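Local coordinates for ancillary protein 1 (Streptococcus pyogenes, PDB 2XI9), which acts as a pilus-presented adhesin whose internal thioester bond is required for efficient interaction with host cells, at residues A[133-138]-A[239-243]. Sequence-based numbering, arbitrary orientation.
Sequences EFSVLT and TQLRA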
loop_
_atom_site.group_PDB
_atom_site.type_symbol
_atom_site.label_atom_id
_atom_site.label_comp_id
_atom_site.label_asym_id
_atom_site.label_seq_id
_atom_site.Cartn_x
_atom_site.Cartn_y
_atom_site.Cartn_z
ATOM N N GLU A 133 -15.579 -15.657 8.591
ATOM C CA GLU A 133 -16.165 -15.703 7.272
ATOM C C GLU A 133 -15.772 -17.045 6.634
ATOM O O GLU A 133 -14.620 -17.308 6.471
ATOM C CB GLU A 133 -15.606 -14.517 6.470
ATOM C CG GLU A 133 -16.234 -14.304 5.133
ATOM C CD GLU A 133 -16.166 -12.860 4.570
ATOM O OE1 GLU A 133 -15.473 -11.907 5.053
ATOM O OE2 GLU A 133 -16.840 -12.696 3.540
ATOM N N PHE A 134 -16.719 -17.882 6.282
ATOM C CA PHE A 134 -16.396 -19.096 5.555
ATOM C C PHE A 134 -17.127 -19.077 4.233
ATOM O O PHE A 134 -18.349 -18.995 4.213
ATOM C CB PHE A 134 -16.835 -20.314 6.362
ATOM C CG PHE A 134 -16.587 -21.622 5.684
ATOM C CD1 PHE A 134 -17.499 -22.133 4.761
ATOM C CD2 PHE A 134 -15.469 -22.387 6.024
ATOM C CE1 PHE A 134 -17.289 -23.363 4.152
ATOM C CE2 PHE A 134 -15.249 -23.621 5.414
ATOM C CZ PHE A 134 -16.152 -24.108 4.478
ATOM N N SER A 135 -16.384 -19.187 3.140
ATOM C CA SER A 135 -17.001 -19.216 1.826
ATOM C C SER A 135 -16.011 -19.842 0.839
ATOM O O SER A 135 -14.860 -19.465 0.808
ATOM C CB SER A 135 -17.367 -17.798 1.366
ATOM O OG SER A 135 -18.069 -17.852 0.140
ATOM N N VAL A 136 -16.470 -20.814 0.070
ATOM C CA VAL A 136 -15.571 -21.553 -0.808
ATOM C C VAL A 136 -15.206 -20.711 -2.034
ATOM O O VAL A 136 -15.968 -19.820 -2.505
ATOM C CB VAL A 136 -16.131 -22.920 -1.242
ATOM C CG1 VAL A 136 -16.498 -23.818 -0.048
ATOM C CG2 VAL A 136 -17.320 -22.758 -2.200
ATOM N N LEU A 137 -13.998 -20.956 -2.523
ATOM C CA LEU A 137 -13.571 -20.417 -3.800
ATOM C C LEU A 137 -14.212 -21.336 -4.832
ATOM O O LEU A 137 -15.126 -20.914 -5.534
ATOM C CB LEU A 137 -12.039 -20.358 -3.892
ATOM C CG LEU A 137 -11.469 -19.956 -5.256
ATOM C CD1 LEU A 137 -12.084 -18.639 -5.764
ATOM C CD2 LEU A 137 -9.957 -19.846 -5.161
ATOM N N THR A 138 -13.802 -22.609 -4.894
ATOM C CA THR A 138 -14.612 -23.614 -5.584
ATOM C C THR A 138 -15.039 -24.726 -4.640
ATOM O O THR A 138 -16.236 -24.978 -4.469
ATOM C CB THR A 138 -13.893 -24.186 -6.832
ATOM O OG1 THR A 138 -13.475 -23.092 -7.680
ATOM C CG2 THR A 138 -14.807 -25.130 -7.619
ATOM N N THR A 239 -17.212 -14.318 -3.512
ATOM C CA THR A 239 -15.907 -14.829 -3.124
ATOM C C THR A 239 -15.031 -15.073 -4.356
ATOM O O THR A 239 -13.844 -14.796 -4.318
ATOM C CB THR A 239 -16.036 -16.080 -2.251
ATOM O OG1 THR A 239 -16.638 -15.700 -0.998
ATOM C CG2 THR A 239 -14.670 -16.714 -1.972
ATOM N N GLN A 240 -15.627 -15.581 -5.429
ATOM C CA GLN A 240 -14.894 -15.835 -6.667
ATOM C C GLN A 240 -14.371 -14.504 -7.273
ATOM O O GLN A 240 -13.211 -14.438 -7.700
ATOM C CB GLN A 240 -15.725 -16.653 -7.646
ATOM C CG GLN A 240 -15.873 -18.123 -7.205
ATOM C CD GLN A 240 -16.865 -18.927 -7.973
ATOM O OE1 GLN A 240 -17.754 -18.392 -8.641
ATOM N NE2 GLN A 240 -16.736 -20.259 -7.874
ATOM N N LEU A 241 -15.202 -13.452 -7.309
ATOM C CA LEU A 241 -14.703 -12.178 -7.802
ATOM C C LEU A 241 -13.608 -11.629 -6.893
ATOM O O LEU A 241 -12.599 -11.087 -7.387
ATOM C CB LEU A 241 -15.812 -11.147 -8.056
ATOM C CG LEU A 241 -15.396 -9.844 -8.725
ATOM C CD1 LEU A 241 -14.903 -10.110 -10.146
ATOM C CD2 LEU A 241 -16.599 -8.786 -8.722
ATOM N N ARG A 242 -13.775 -11.784 -5.580
ATOM C CA ARG A 242 -12.742 -11.367 -4.635
ATOM C C ARG A 242 -11.399 -12.069 -4.933
ATOM O O ARG A 242 -10.355 -11.444 -4.977
ATOM C CB ARG A 242 -13.213 -11.627 -3.198
ATOM C CG ARG A 242 -12.365 -10.954 -2.113
ATOM C CD ARG A 242 -13.082 -11.006 -0.790
ATOM N NE ARG A 242 -12.363 -10.252 0.245
ATOM C CZ ARG A 242 -12.901 -9.794 1.356
ATOM N NH1 ARG A 242 -14.188 -9.996 1.627
ATOM N NH2 ARG A 242 -12.121 -9.148 2.216
ATOM N N ALA A 243 -11.438 -13.381 -5.109
ATOM C CA ALA A 243 -10.252 -14.137 -5.431
ATOM C C ALA A 243 -9.627 -13.709 -6.760
ATOM O O ALA A 243 -8.417 -13.551 -6.837
ATOM C CB ALA A 243 -10.538 -15.597 -5.452
HETATM O O HOH W 1 -17.704 -13.782 0.332
#
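Gln240 reaches from the helix to the backbone of Leu137. With CG beside the backbone N (chi1 -72°), the chain leaves CB on a course to the loop. Gln240 CG lies 3.3 Å from Leu137 O and also meets the Leu137 methyl CD1. Next along the extended chain, Gln240 CD passes 3.6 Å from Leu137 O. Gln240 NE2 donates to Leu137 O at 2.9 Å, while OE1 is hydrogen-bonded to a residue flanking the segments. The donor sits nearly on the line of the carbonyl bond, the oxygen 18° out of the Gln240 amide plane. Beside this bond, Leu137 CD1 presses tightly against Ala243 CB at 3.4 Å. These contacts join the loop between strands 127-130 and 146-149 to the first turn of helix 238-253, in the thioester domain. Thr239, just before Gln240, turns two branches to the loop. Its OG1 shares a 2.8 Å hydrogen bond with Ser135 OG and a second with a water, itself only weakly bonded to Glu133 OE2. Its CG2 packs on Val136 O. Glu133 OE1 stays 4.1 Å from Arg242 NH1, well out of the guanidinium plane, so only charge links them directly. Tyr147 OH hydrogen-bonds to both, and its ring makes a cation-pi contact with Arg242.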